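Local structure of putative epoxide hydrolase protein (Klebsiella pneumoniae subsp. pneumoniae, 5BOV) at residues I11-I14 and L19-G22; F160-P165 and I212-Y217. The protein probably acts as a hydrolase of the alpha/beta-hydrolase fold, perhaps on epoxides or monoacylglycerols, though its true substrate is not established. One frame throughout, in Å; residues are numbered along the deposited sequence. Where two conformers were deposited one is given.

In the fold
Interaction 1 (11-14 with 19-22) is a strand-to-strand contact at one border of the central sheet; interaction 2 (160-165 with 212-217) is a helix-to-helix contact among the helices that follow the sixth strand of that sheet. They share no secondary-structure element, and their centres lie about 26 Å apart. The first is only partly buried and mainly polar: paired backbone amides and, in one conformer, a bond between side-chain amides. The second is wholly buried where it touches and has no hydrogen bond between its segments; a phenylalanine meets a methyl, an isoleucine tip and a tyrosine ring. Sheet-edge pairing thus contrasts with apolar packing between helices.

Interaction 1: residues I11-I14 and L19-G22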
ATOM      1  N   ILE A  11      19.122  -0.144   3.921  1.00 14.01           N
ATOM      2  CA  ILE A  11      18.055   0.834   3.955  1.00 13.39           C
ATOM      3  C   ILE A  11      18.610   2.224   3.781  1.00 13.59           C
ATOM      4  O   ILE A  11      19.514   2.631   4.485  1.00 14.81           O
ATOM      5  CB  ILE A  11      17.280   0.789   5.262  1.00 13.70           C
ATOM      6  CG1 ILE A  11      16.812  -0.661   5.515  1.00 13.58           C
ATOM      7  CG2 ILE A  11      16.099   1.707   5.194  1.00 13.61           C
ATOM      8  CD1 ILE A  11      16.018  -1.277   4.386  1.00 13.33           C
ATOM      9  N   GLN A  12      18.113   2.927   2.770  1.00 12.63           N
ATOM     10  CA  GLN A  12      18.522   4.309   2.478  0.70 13.09           C
ATOM     11  C   GLN A  12      17.507   5.255   3.102  1.00 12.16           C
ATOM     12  O   GLN A  12      16.391   4.858   3.416  1.00 11.74           O
ATOM     13  CB  GLN A  12      18.507   4.585   0.976  0.70 14.27           C
ATOM     14  CG  GLN A  12      19.166   3.557   0.050  0.70 15.97           C
ATOM     15  CD  GLN A  12      20.596   3.459   0.309  0.70 17.36           C
ATOM     16  OE1 GLN A  12      21.286   4.471   0.476  0.70 19.35           O
ATOM     17  NE2 GLN A  12      21.110   2.217   0.360  0.70 19.82           N
ATOM     18  N   GLN A  13      17.914   6.507   3.259  1.00 11.79           N
ATOM     19  CA  GLN A  13      17.079   7.543   3.896  1.00 11.61           C
ATOM     20  C   GLN A  13      17.134   8.794   3.067  1.00 11.73           C
ATOM     21  O   GLN A  13      18.215   9.188   2.579  1.00 12.41           O
ATOM     22  CB  GLN A  13      17.559   7.847   5.309  1.00 11.44           C
ATOM     23  CG  GLN A  13      17.569   6.697   6.267  1.00 11.45           C
ATOM     24  CD  GLN A  13      16.213   6.114   6.717  1.00 11.19           C
ATOM     25  OE1 GLN A  13      16.110   4.917   6.965  1.00 11.41           O
ATOM     26  NE2 GLN A  13      15.197   6.922   6.794  1.00 11.15           N
ATOM     27  N   ILE A  14      15.997   9.442   2.872  1.00 11.91           N
ATOM     28  CA  ILE A  14      15.975  10.701   2.108  1.00 12.52           C
ATOM     29  C   ILE A  14      14.891  11.631   2.611  1.00 13.76           C
ATOM     30  O   ILE A  14      13.787  11.207   2.913  1.00 12.13           O
ATOM     31  CB  ILE A  14      15.866  10.421   0.564  1.00 12.16           C
ATOM     32  CG1 ILE A  14      16.274  11.657  -0.261  1.00 12.99           C
ATOM     33  CG2 ILE A  14      14.465   9.991   0.142  1.00 12.04           C
ATOM     34  CD1 ILE A  14      16.561  11.389  -1.728  1.00 12.99           C
ATOM     35  N   LEU A  19       8.514  14.090   5.427  1.00 13.36           N
ATOM     36  CA  LEU A  19       9.153  12.895   5.965  1.00 12.99           C
ATOM     37  C   LEU A  19      10.630  12.789   5.685  1.00 12.91           C
ATOM     38  O   LEU A  19      11.137  13.399   4.752  1.00 13.44           O
ATOM     39  CB  LEU A  19       8.465  11.707   5.268  1.00 12.39           C
ATOM     40  CG  LEU A  19       6.961  11.602   5.410  1.00 12.46           C
ATOM     41  CD1 LEU A  19       6.461  10.389   4.622  1.00 11.94           C
ATOM     42  CD2 LEU A  19       6.529  11.455   6.883  1.00 13.43           C
ATOM     43  N   ASN A  20      11.268  11.965   6.483  1.00 12.36           N
ATOM     44  CA  ASN A  20      12.516  11.318   6.072  0.60 12.85           C
ATOM     45  C   ASN A  20      12.111   9.854   5.785  1.00 11.75           C
ATOM     46  O   ASN A  20      11.729   9.148   6.695  1.00 11.41           O
ATOM     47  CB  ASN A  20      13.561  11.462   7.175  0.60 14.15           C
ATOM     48  CG  ASN A  20      14.717  10.477   7.091  0.60 14.91           C
ATOM     49  OD1 ASN A  20      14.984   9.798   6.111  0.60 14.33           O
ATOM     50  ND2 ASN A  20      15.351  10.306   8.252  0.60 16.79           N
ATOM     51  N   ILE A  21      12.137   9.496   4.514  1.00 10.64           N
ATOM     52  CA  ILE A  21      11.635   8.247   4.078  1.00 10.08           C
ATOM     53  C   ILE A  21      12.750   7.241   4.089  1.00  9.87           C
ATOM     54  O   ILE A  21      13.831   7.480   3.505  1.00  9.99           O
ATOM     55  CB  ILE A  21      11.007   8.362   2.661  1.00 10.03           C
ATOM     56  CG1 ILE A  21       9.719   9.168   2.762  1.00 10.63           C
ATOM     57  CG2 ILE A  21      10.661   6.953   2.107  1.00  9.70           C
ATOM     58  CD1 ILE A  21       9.021   9.463   1.430  1.00 10.98           C
ATOM     59  N   GLY A  22      12.477   6.070   4.702  1.00  9.15           N
ATOM     60  CA  GLY A  22      13.333   4.899   4.608  1.00  9.27           C
ATOM     61  C   GLY A  22      12.952   3.992   3.437  1.00  8.64           C
ATOM     62  O   GLY A  22      11.791   3.711   3.246  1.00  8.16           O
TER
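Ile14 and Ile21 form a hydrogen-bonded antiparallel pair: Ile21 N reaches Ile14 O at 2.9 Å, and Ile14 N returns the bond to Ile21 O at 3.0 Å. A second layer of polarity lies on the face that carries Gln13. In one of two Asn20 conformers, Gln13 NE2 donates to Asn20 OD1 over 3.0 Å, with a nearly straight N-H...O angle of 164°. The acceptor lies in the amide plane of Gln13; the donor stands well above the carbonyl plane of Asn20, and the two amides are almost perpendicular (89°). Gln13 gets there by folding back: its chain bends at chi2 (-68°), bringing the amide over Gly22, whose CA lies 3.5 Å from Gln13 NE2. Asn20, in that conformer, extends its CG anti to the backbone N, which carries OD1 in beside Gln13 CB. The other end of the Gln13 amide, OE1, is hydrogen-bonded to Thr71 of strand 59-74. Gln13 and Gly22 form the non-hydrogen-bonded pair between Ile14-Ile21 and the backbone bonding of Gln12 with Tyr23; beside it Gly22 CA makes a CA-H...O contact to Gln12 O at 3.3 Å. Outward, Ile11 brings CG2 within 4.3 Å of Gly22 CA. On the reverse face Ile14 and Ile21 both pack against Leu95 of helix 85-98. This is the beta hairpin of strands 12-16 and 19-26, the former outermost in the sheet. The hairpin is therefore two-sided: apolar where a helix covers it, and amide-rich on the other face, where Gln13 links it to strand 59-74.

Interaction 2: residues F160-P165 and I212-Y217; sequences FYFATP and ITISNY
Phe162 and Ile214 bring the two backbones to their nearest point, 5.5 Å between Phe162 CA and Ile214 CA. Residues 212-217 are helical throughout, whereas the chain at 160-165 leaves helix 157-162 and passes through Thr164, the N-cap of helix 165-173. Tyr161 O accepts from both Thr164 N and Thr164 OG1, the latter at 2.8 Å; the cap itself is the bond of OG1 with Gly167 N. Phe162 carries the contact alone on its side. Ile214 CD1 sits 3.5 Å from Phe162 CB; the last bond of the Ile214 chain is bent (chi2 -50°), and its end comes nearer than its start. Thr213 presents CG2, 3.6 Å from Phe162 CE2, while its OG1 bonds back to His209 O. Tyr217 runs alongside Phe162, its CD2 at the phenylalanine's edge, 3.6 Å from Phe162 CD2, with ring planes inclined at 44°. Asn216 ND2 lies over one Tyr217 face, and Tyr217 OH bonds to Trp111 NE1. Around Phe162, the rings of Tyr171, Phe178 and Trp40 form an aromatic cluster where helices 157-162, 165-173, 175-186 and 209-220 meet, inserted after strand 127-133, consistent with the cap of alpha/beta hydrolases.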
ATOM      1  N   PHE A 160     -13.668  -0.555  12.842  1.00 10.76           N
ATOM      2  CA  PHE A 160     -14.626  -0.081  13.902  1.00 10.61           C
ATOM      3  C   PHE A 160     -14.014  -0.152  15.299  1.00 10.43           C
ATOM      4  O   PHE A 160     -14.173   0.829  16.093  1.00  9.90           O
ATOM      5  CB  PHE A 160     -15.950  -0.798  13.873  1.00 10.82           C
ATOM      6  CG  PHE A 160     -16.530  -0.883  12.483  1.00 10.57           C
ATOM      7  CD1 PHE A 160     -17.047   0.248  11.872  1.00 10.56           C
ATOM      8  CD2 PHE A 160     -16.575  -2.091  11.822  1.00 10.62           C
ATOM      9  CE1 PHE A 160     -17.526   0.203  10.569  1.00 10.76           C
ATOM     10  CE2 PHE A 160     -17.033  -2.140  10.516  1.00 10.35           C
ATOM     11  CZ  PHE A 160     -17.525  -1.002   9.903  1.00 10.18           C
ATOM     12  N   TYR A 161     -13.240  -1.200  15.577  1.00  9.90           N
ATOM     13  CA  TYR A 161     -12.441  -1.212  16.801  1.00 10.19           C
ATOM     14  C   TYR A 161     -11.566   0.050  16.936  1.00 10.39           C
ATOM     15  O   TYR A 161     -11.546   0.764  17.941  1.00 10.55           O
ATOM     16  CB  TYR A 161     -11.565  -2.443  16.787  1.00 10.20           C
ATOM     17  CG  TYR A 161     -10.779  -2.719  18.053  1.00 10.06           C
ATOM     18  CD1 TYR A 161     -11.427  -2.875  19.299  1.00 10.32           C
ATOM     19  CD2 TYR A 161      -9.440  -2.921  18.045  1.00  9.95           C
ATOM     20  CE1 TYR A 161     -10.720  -3.192  20.455  1.00 10.79           C
ATOM     21  CE2 TYR A 161      -8.723  -3.249  19.186  1.00 10.34           C
ATOM     22  CZ  TYR A 161      -9.351  -3.415  20.406  1.00 10.67           C
ATOM     23  OH  TYR A 161      -8.618  -3.726  21.538  1.00 11.38           O
ATOM     24  N   PHE A 162     -10.837   0.357  15.841  1.00 10.21           N
ATOM     25  CA  PHE A 162      -9.902   1.497  15.799  1.00 10.59           C
ATOM     26  C   PHE A 162     -10.606   2.881  15.935  1.00 11.08           C
ATOM     27  O   PHE A 162      -9.987   3.873  16.243  1.00 11.01           O
ATOM     28  CB  PHE A 162      -9.016   1.487  14.539  1.00 10.38           C
ATOM     29  CG  PHE A 162      -8.076   0.290  14.427  1.00 10.26           C
ATOM     30  CD1 PHE A 162      -7.611  -0.386  15.544  1.00 10.50           C
ATOM     31  CD2 PHE A 162      -7.630  -0.091  13.165  1.00 10.29           C
ATOM     32  CE1 PHE A 162      -6.807  -1.493  15.382  1.00 10.59           C
ATOM     33  CE2 PHE A 162      -6.799  -1.181  13.002  1.00  9.89           C
ATOM     34  CZ  PHE A 162      -6.374  -1.864  14.137  1.00 10.20           C
ATOM     35  N   ALA A 163     -11.918   2.914  15.745  1.00 11.21           N
ATOM     36  CA  ALA A 163     -12.668   4.146  15.892  1.00 11.77           C
ATOM     37  C   ALA A 163     -12.873   4.537  17.363  1.00 12.50           C
ATOM     38  O   ALA A 163     -13.351   5.622  17.605  1.00 13.78           O
ATOM     39  CB  ALA A 163     -14.008   4.004  15.205  1.00 11.80           C
ATOM     40  N   THR A 164     -12.583   3.627  18.308  1.00 12.28           N
ATOM     41  CA  THR A 164     -12.784   3.839  19.720  1.00 12.98           C
ATOM     42  C   THR A 164     -11.492   4.014  20.473  1.00 13.54           C
ATOM     43  O   THR A 164     -10.445   3.525  20.027  1.00 13.37           O
ATOM     44  CB  THR A 164     -13.545   2.677  20.364  1.00 13.16           C
ATOM     45  OG1 THR A 164     -12.745   1.510  20.393  1.00 12.42           O
ATOM     46  CG2 THR A 164     -14.858   2.409  19.602  1.00 12.97           C
ATOM     47  N   PRO A 165     -11.512   4.726  21.609  1.00 14.90           N
ATOM     48  CA  PRO A 165     -10.302   4.814  22.416  1.00 14.62           C
ATOM     49  C   PRO A 165      -9.813   3.464  22.888  1.00 14.08           C
ATOM     50  O   PRO A 165      -8.616   3.266  22.929  1.00 14.11           O
ATOM     51  CB  PRO A 165     -10.729   5.683  23.603  1.00 15.56           C
ATOM     52  CG  PRO A 165     -11.793   6.546  23.049  1.00 15.80           C
ATOM     53  CD  PRO A 165     -12.564   5.646  22.086  1.00 15.38           C
ATOM     54  N   ILE A 212      -0.852   6.514  12.954  1.00  9.99           N
ATOM     55  CA  ILE A 212      -1.154   6.480  11.510  1.00  9.88           C
ATOM     56  C   ILE A 212      -2.260   5.469  11.235  1.00  9.80           C
ATOM     57  O   ILE A 212      -3.181   5.741  10.411  1.00  9.46           O
ATOM     58  CB  ILE A 212       0.102   6.181  10.671  1.00 10.33           C
ATOM     59  CG1 ILE A 212       1.096   7.324  10.801  1.00 10.56           C
ATOM     60  CG2 ILE A 212      -0.247   5.953   9.198  1.00 10.27           C
ATOM     61  CD1 ILE A 212       0.628   8.667  10.303  1.00 11.21           C
ATOM     62  N   THR A 213      -2.188   4.300  11.871  1.00  9.68           N
ATOM     63  CA  THR A 213      -3.189   3.282  11.688  1.00  9.66           C
ATOM     64  C   THR A 213      -4.573   3.824  12.100  1.00 10.36           C
ATOM     65  O   THR A 213      -5.576   3.706  11.351  1.00  9.83           O
ATOM     66  CB  THR A 213      -2.866   2.060  12.515  1.00  9.84           C
ATOM     67  OG1 THR A 213      -1.646   1.473  12.030  1.00  9.69           O
ATOM     68  CG2 THR A 213      -3.957   0.978  12.429  1.00  9.84           C
ATOM     69  N   ILE A 214      -4.656   4.366  13.306  1.00 11.50           N
ATOM     70  CA  ILE A 214      -5.970   4.829  13.824  1.00 12.25           C
ATOM     71  C   ILE A 214      -6.504   5.969  12.947  1.00 12.10           C
ATOM     72  O   ILE A 214      -7.712   6.022  12.626  1.00 12.00           O
ATOM     73  CB  ILE A 214      -5.812   5.286  15.285  1.00 13.92           C
ATOM     74  CG1 ILE A 214      -5.404   4.131  16.175  1.00 15.05           C
ATOM     75  CG2 ILE A 214      -7.059   5.972  15.827  1.00 15.66           C
ATOM     76  CD1 ILE A 214      -6.181   2.878  16.100  1.00 15.31           C
ATOM     77  N   SER A 215      -5.615   6.886  12.583  1.00 12.11           N
ATOM     78  CA  SER A 215      -5.979   7.975  11.702  1.00 12.12           C
ATOM     79  C   SER A 215      -6.509   7.449  10.349  1.00 11.57           C
ATOM     80  O   SER A 215      -7.525   7.940   9.828  1.00 11.87           O
ATOM     81  CB  SER A 215      -4.830   8.938  11.460  1.00 12.30           C
ATOM     82  OG  SER A 215      -5.165   9.950  10.509  1.00 12.38           O
ATOM     83  N   ASN A 216      -5.781   6.533   9.723  1.00 11.10           N
ATOM     84  CA  ASN A 216      -6.227   5.940   8.455  1.00 10.94           C
ATOM     85  C   ASN A 216      -7.678   5.450   8.523  1.00 10.88           C
ATOM     86  O   ASN A 216      -8.483   5.802   7.643  1.00 10.74           O
ATOM     87  CB  ASN A 216      -5.277   4.806   8.022  1.00 10.77           C
ATOM     88  CG  ASN A 216      -5.732   4.124   6.762  1.00 10.73           C
ATOM     89  OD1 ASN A 216      -5.329   4.485   5.659  1.00 11.36           O
ATOM     90  ND2 ASN A 216      -6.561   3.093   6.907  1.00 10.54           N
ATOM     91  N   TYR A 217      -7.983   4.658   9.565  1.00 10.94           N
ATOM     92  CA  TYR A 217      -9.307   4.047   9.687  1.00 11.39           C
ATOM     93  C   TYR A 217     -10.401   5.029  10.200  1.00 12.41           C
ATOM     94  O   TYR A 217     -11.531   4.991   9.690  1.00 12.18           O
ATOM     95  CB  TYR A 217      -9.244   2.724  10.459  1.00 11.51           C
ATOM     96  CG  TYR A 217      -8.523   1.720   9.652  1.00 11.27           C
ATOM     97  CD1 TYR A 217      -9.065   1.206   8.468  1.00 10.99           C
ATOM     98  CD2 TYR A 217      -7.215   1.358   9.938  1.00 11.51           C
ATOM     99  CE1 TYR A 217      -8.336   0.344   7.633  1.00 11.53           C
ATOM    100  CE2 TYR A 217      -6.537   0.452   9.138  1.00 11.39           C
ATOM    101  CZ  TYR A 217      -7.095  -0.027   7.983  1.00 11.05           C
ATOM    102  OH  TYR A 217      -6.340  -0.840   7.145  1.00 11.33           O
TER